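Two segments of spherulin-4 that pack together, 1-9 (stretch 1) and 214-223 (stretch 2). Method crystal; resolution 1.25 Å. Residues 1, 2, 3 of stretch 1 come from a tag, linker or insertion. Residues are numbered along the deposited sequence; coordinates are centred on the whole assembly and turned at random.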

ATOM      1  N   SER A   1      15.391  11.273  23.749  1.00 55.59           N
ATOM      2  CA  SER A   1      15.058  12.134  22.619  1.00 48.95           C
ATOM      3  C   SER A   1      13.603  11.955  22.223  1.00 47.78           C
ATOM      4  O   SER A   1      13.093  10.833  22.199  1.00 54.40           O
ATOM      5  CB  SER A   1      15.952  11.815  21.420  1.00 47.07           C
ATOM      6  OG  SER A   1      15.532  12.531  20.268  1.00 41.08           O
ATOM      7  N   HIS A   2      12.933  13.059  21.908  1.00 39.07           N
ATOM      8  CA  HIS A   2      11.540  12.990  21.487  1.00 39.82           C
ATOM      9  C   HIS A   2      11.415  13.004  19.956  1.00 26.54           C
ATOM     10  O   HIS A   2      10.315  13.074  19.415  1.00 28.03           O
ATOM     11  CB  HIS A   2      10.698  14.073  22.183  1.00 41.01           C
ATOM     12  CG  HIS A   2      10.695  15.405  21.502  1.00 44.32           C
ATOM     13  ND1 HIS A   2      11.661  16.363  21.730  1.00 50.69           N
ATOM     14  CD2 HIS A   2       9.809  15.959  20.642  1.00 49.28           C
ATOM     15  CE1 HIS A   2      11.384  17.440  21.017  1.00 53.85           C
ATOM     16  NE2 HIS A   2      10.267  17.221  20.347  1.00 57.53           N
HETATM   17  N   MSE A   3      12.547  12.895  19.264  1.00 22.37           N
HETATM   18  CA  MSE A   3      12.509  12.696  17.822  1.00 17.17           C
HETATM   19  C   MSE A   3      11.900  11.338  17.491  1.00 17.76           C
HETATM   20  O   MSE A   3      11.992  10.370  18.251  1.00 18.72           O
HETATM   21  CB  MSE A   3      13.912  12.796  17.221  1.00 17.70           C
HETATM   22  CG  MSE A   3      14.551  14.198  17.279  1.00 22.10           C
HETATM   23 SE   MSE A   3      13.537  15.609  16.324  1.00 26.15          SE
HETATM   24  CE  MSE A   3      12.620  16.308  17.896  1.00 37.14           C
HETATM   25  N   MSE A   4      11.284  11.269  16.326  1.00 14.29           N
HETATM   26  CA  MSE A   4      10.517  10.101  15.934  1.00 13.93           C
HETATM   27  C   MSE A   4      11.295   9.100  15.097  1.00 13.20           C
HETATM   28  O   MSE A   4      10.752   8.055  14.724  1.00 15.35           O
HETATM   29  CB  MSE A   4       9.287  10.547  15.164  1.00 13.92           C
HETATM   30  CG  MSE A   4       8.292  11.286  16.019  1.00 15.11           C
HETATM   31 SE   MSE A   4       7.427  10.174  17.339  1.00 17.91          SE
HETATM   32  CE  MSE A   4       6.334   9.069  16.151  1.00 14.78           C
ATOM     33  N   GLY A   5      12.549   9.391  14.803  1.00 14.15           N
ATOM     34  CA  GLY A   5      13.346   8.471  14.010  1.00 14.51           C
ATOM     35  C   GLY A   5      13.054   8.620  12.526  1.00 13.27           C
ATOM     36  O   GLY A   5      12.493   9.625  12.068  1.00 13.41           O
ATOM     37  N   PRO A   6      13.460   7.623  11.738  1.00 13.13           N
ATOM     38  CA  PRO A   6      13.321   7.749  10.285  1.00 12.36           C
ATOM     39  C   PRO A   6      11.870   8.000   9.856  1.00 11.38           C
ATOM     40  O   PRO A   6      10.950   7.416  10.413  1.00 11.70           O
ATOM     41  CB  PRO A   6      13.793   6.394   9.767  1.00 15.84           C
ATOM     42  CG  PRO A   6      14.561   5.771  10.874  1.00 19.18           C
ATOM     43  CD  PRO A   6      14.070   6.349  12.148  1.00 14.68           C
ATOM     44  N   LYS A   7      11.696   8.881   8.882  1.00 11.66           N
ATOM     45  CA  LYS A   7      10.399   9.122   8.299  1.00 12.48           C
ATOM     46  C   LYS A   7       9.931   7.909   7.500  1.00 11.08           C
ATOM     47  O   LYS A   7      10.732   7.187   6.879  1.00 10.85           O
ATOM     48  CB  LYS A   7      10.484  10.345   7.388  1.00 16.84           C
ATOM     49  CG  LYS A   7       9.146  10.977   7.064  1.00 24.78           C
ATOM     50  CD  LYS A   7       8.856  12.173   7.973  1.00 31.99           C
ATOM     51  CE  LYS A   7       7.574  12.894   7.560  1.00 38.60           C
ATOM     52  NZ  LYS A   7       7.776  13.953   6.519  1.00 38.77           N
ATOM     53  N   SER A   8       8.625   7.715   7.516  1.00 10.14           N
ATOM     54  CA  SER A   8       7.958   6.682   6.737  1.00 10.51           C
ATOM     55  C   SER A   8       6.847   7.302   5.912  1.00 11.48           C
ATOM     56  O   SER A   8       6.303   8.366   6.243  1.00 13.34           O
ATOM     57  CB  SER A   8       7.371   5.617   7.648  1.00 10.02           C
ATOM     58  OG  SER A   8       8.408   4.950   8.357  1.00 10.34           O
ATOM     59  N   LYS A   9       6.504   6.607   4.836  1.00  9.69           N
ATOM     60  CA  LYS A   9       5.328   6.914   4.045  1.00  9.59           C
ATOM     61  C   LYS A   9       4.093   6.372   4.731  1.00  9.22           C
ATOM     62  O   LYS A   9       4.135   5.309   5.346  1.00  9.87           O
ATOM     63  CB  LYS A   9       5.454   6.270   2.676  1.00 11.03           C
ATOM     64  CG  LYS A   9       6.688   6.713   1.908  1.00 13.75           C
ATOM     65  CD  LYS A   9       6.873   5.920   0.624  1.00 17.04           C
ATOM     66  CE  LYS A   9       8.146   6.318  -0.121  1.00 22.64           C
ATOM     67  NZ  LYS A   9       9.367   6.212   0.727  1.00 34.22           N
TER
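Stretch 2 (214-223) LRGLVKQVRQ

Stretch 2 is helical throughout, part of a longer helix that begins before Leu214 and runs on beyond Gln223, and it carries regular i to i+4 bonds such as Val218 N to Leu214 O (2.9 Å) and Arg222 N to Val218 O (2.9 Å). Stretch 1 has no regular helix or strand across the contact. It crosses the helix steeply, coming closest at two points: the CA of Met4 lies 5.3 Å from the CA of Lys219, and the CA of Ser8 lies 5.9 Å from the CA of Arg222. Gly5 has phi/psi of 81/-164°, a conformation in which a CB would be jammed against the preceding carbonyl O and would also meet Pro6 CD. Together the segments bury 631 Å².

Long basic side chains of the helix bind main-chain carbonyls of the irregular segment. Arg215, extended with chi1 to chi3 all t, donates from NH2 to the O of His2, a tag residue, at 3.0 Å; a water accepts from Arg215 NE at 2.8 Å. The all-t Lys219 places NZ 3.0 Å from the O of Met3, also from the tag, in a second hydrogen bond. Arg222, whose CA-to-CB bond points toward stretch 1, bends at chi3 (p) and donates from NE to Pro6 O at 2.8 Å and from NH2 to Gly5 O at 3.0 Å.

The selenomethionine Met4 fills the space between these arginines. Its SE lies over one face of the Arg215 guanidinium, 3.6 Å from CZ, while its CB covers a face of the Arg222 guanidinium, 3.4 Å from NH1. Its CE reaches Val218 CG1 at 3.8 Å, an apolar contact. Beyond it, Ser8 OG packs 3.5 Å from Arg222 CG. A second water donates to Met4 O (2.7 Å) and Lys219 O (2.8 Å), bridging the two backbones.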

ATOM      1  N   LEU A 214       0.200   5.730  21.410  1.00 10.47           N
ATOM      2  CA  LEU A 214       0.190   5.635  19.956  1.00  9.96           C
ATOM      3  C   LEU A 214       1.484   6.223  19.376  1.00 10.27           C
ATOM      4  O   LEU A 214       2.036   5.697  18.406  1.00 10.45           O
ATOM      5  CB  LEU A 214      -1.027   6.355  19.367  1.00 11.27           C
ATOM      6  CG  LEU A 214      -1.180   6.239  17.846  1.00 10.81           C
ATOM      7  CD1 LEU A 214      -1.300   4.786  17.380  1.00 11.44           C
ATOM      8  CD2 LEU A 214      -2.399   7.039  17.409  1.00 12.64           C
ATOM      9  N   ARG A 215       1.955   7.324  19.948  1.00  9.85           N
ATOM     10  CA  ARG A 215       3.223   7.902  19.528  1.00 10.38           C
ATOM     11  C   ARG A 215       4.322   6.846  19.619  1.00 10.52           C
ATOM     12  O   ARG A 215       5.130   6.706  18.690  1.00 10.73           O
ATOM     13  CB  ARG A 215       3.581   9.110  20.376  1.00 11.48           C
ATOM     14  CG  ARG A 215       4.880   9.791  19.955  1.00 11.95           C
ATOM     15  CD  ARG A 215       5.072  11.046  20.782  1.00 15.74           C
ATOM     16  NE  ARG A 215       6.240  11.829  20.370  1.00 25.00           N
ATOM     17  CZ  ARG A 215       6.217  12.815  19.472  1.00 33.06           C
ATOM     18  NH1 ARG A 215       5.083  13.164  18.875  1.00 32.69           N
ATOM     19  NH2 ARG A 215       7.340  13.455  19.167  1.00 34.04           N
ATOM     20  N   GLY A 216       4.386   6.120  20.729  1.00 10.55           N
ATOM     21  CA  GLY A 216       5.398   5.098  20.901  1.00 10.45           C
ATOM     22  C   GLY A 216       5.293   4.007  19.852  1.00 10.54           C
ATOM     23  O   GLY A 216       6.305   3.581  19.299  1.00 11.89           O
ATOM     24  N   LEU A 217       4.080   3.552  19.561  1.00 10.64           N
ATOM     25  CA  LEU A 217       3.892   2.536  18.532  1.00  9.97           C
ATOM     26  C   LEU A 217       4.376   3.035  17.174  1.00  9.64           C
ATOM     27  O   LEU A 217       5.111   2.326  16.486  1.00 10.49           O
ATOM     28  CB  LEU A 217       2.432   2.111  18.463  1.00 10.68           C
ATOM     29  CG  LEU A 217       2.090   1.109  17.346  1.00 10.62           C
ATOM     30  CD1 LEU A 217       2.859  -0.173  17.494  1.00 12.02           C
ATOM     31  CD2 LEU A 217       0.596   0.834  17.327  1.00 12.21           C
ATOM     32  N   VAL A 218       3.979   4.238  16.791  1.00  9.76           N
ATOM     33  CA  VAL A 218       4.399   4.770  15.501  1.00  9.40           C
ATOM     34  C   VAL A 218       5.923   4.869  15.418  1.00  9.87           C
ATOM     35  O   VAL A 218       6.508   4.495  14.400  1.00  9.97           O
ATOM     36  CB  VAL A 218       3.711   6.108  15.210  1.00  8.80           C
ATOM     37  CG1 VAL A 218       4.276   6.768  13.970  1.00 11.31           C
ATOM     38  CG2 VAL A 218       2.206   5.894  15.033  1.00 10.06           C
ATOM     39  N   LYS A 219       6.569   5.367  16.467  1.00  9.81           N
ATOM     40  CA  LYS A 219       8.020   5.448  16.472  1.00 10.31           C
ATOM     41  C   LYS A 219       8.656   4.070  16.305  1.00 10.50           C
ATOM     42  O   LYS A 219       9.607   3.900  15.545  1.00 10.46           O
ATOM     43  CB  LYS A 219       8.484   6.077  17.776  1.00 12.75           C
ATOM     44  CG  LYS A 219       9.973   6.247  17.861  1.00 14.11           C
ATOM     45  CD  LYS A 219      10.365   7.100  19.048  1.00 16.24           C
ATOM     46  CE  LYS A 219      11.858   7.255  19.147  1.00 23.20           C
ATOM     47  NZ  LYS A 219      12.220   8.187  20.253  1.00 32.10           N
ATOM     48  N   GLN A 220       8.138   3.079  17.024  1.00  9.82           N
ATOM     49  CA  GLN A 220       8.707   1.737  16.957  1.00 10.18           C
ATOM     50  C   GLN A 220       8.638   1.195  15.532  1.00  9.47           C
ATOM     51  O   GLN A 220       9.583   0.581  15.042  1.00 10.45           O
ATOM     52  CB  GLN A 220       7.983   0.771  17.898  1.00 11.46           C
ATOM     53  CG  GLN A 220       8.230   1.030  19.353  1.00 14.69           C
ATOM     54  CD  GLN A 220       7.176   0.386  20.220  1.00 24.09           C
ATOM     55  OE1 GLN A 220       6.722  -0.732  19.951  1.00 19.82           O
ATOM     56  NE2 GLN A 220       6.768   1.092  21.262  1.00 21.92           N
ATOM     57  N   VAL A 221       7.510   1.397  14.857  1.00  9.40           N
ATOM     58  CA  VAL A 221       7.339   0.858  13.514  1.00  9.03           C
ATOM     59  C   VAL A 221       8.158   1.655  12.494  1.00  8.42           C
ATOM     60  O   VAL A 221       8.717   1.074  11.574  1.00  9.34           O
ATOM     61  CB  VAL A 221       5.836   0.747  13.140  1.00  9.61           C
ATOM     62  CG1 VAL A 221       5.656   0.122  11.782  1.00  9.82           C
ATOM     63  CG2 VAL A 221       5.084  -0.097  14.190  1.00 10.64           C
ATOM     64  N   ARG A 222       8.244   2.970  12.666  1.00  9.00           N
ATOM     65  CA  ARG A 222       9.051   3.785  11.766  1.00  9.28           C
ATOM     66  C   ARG A 222      10.488   3.304  11.700  1.00  9.22           C
ATOM     67  O   ARG A 222      11.150   3.452  10.679  1.00  9.93           O
ATOM     68  CB  ARG A 222       8.978   5.273  12.164  1.00  9.99           C
ATOM     69  CG  ARG A 222       7.713   5.954  11.654  1.00 10.19           C
ATOM     70  CD  ARG A 222       7.515   7.347  12.169  1.00 10.34           C
ATOM     71  NE  ARG A 222       8.603   8.226  11.787  1.00 10.57           N
ATOM     72  CZ  ARG A 222       8.556   9.543  11.905  1.00 11.59           C
ATOM     73  NH1 ARG A 222       7.461  10.151  12.356  1.00 12.64           N
ATOM     74  NH2 ARG A 222       9.619  10.257  11.591  1.00 11.91           N
ATOM     75  N   GLN A 223      11.005   2.756  12.789  1.00  9.83           N
ATOM     76  CA  GLN A 223      12.379   2.313  12.770  1.00 10.75           C
ATOM     77  C   GLN A 223      12.618   1.194  11.767  1.00 10.32           C
ATOM     78  O   GLN A 223      13.720   1.088  11.218  1.00 12.48           O
ATOM     79  CB  GLN A 223      12.790   1.837  14.149  1.00 13.94           C
ATOM     80  CG  GLN A 223      14.278   1.572  14.283  1.00 24.83           C
ATOM     81  CD  GLN A 223      14.686   1.225  15.705  1.00 44.60           C
ATOM     82  OE1 GLN A 223      13.913   0.634  16.461  1.00 50.50           O
ATOM     83  NE2 GLN A 223      15.906   1.604  16.078  1.00 44.05           N
TER
HETATM   84  O   HOH W   1       8.670  10.773  21.227  1.00 42.17           O
HETATM   85  O   HOH W   2      11.686   5.476  14.661  1.00 14.61           O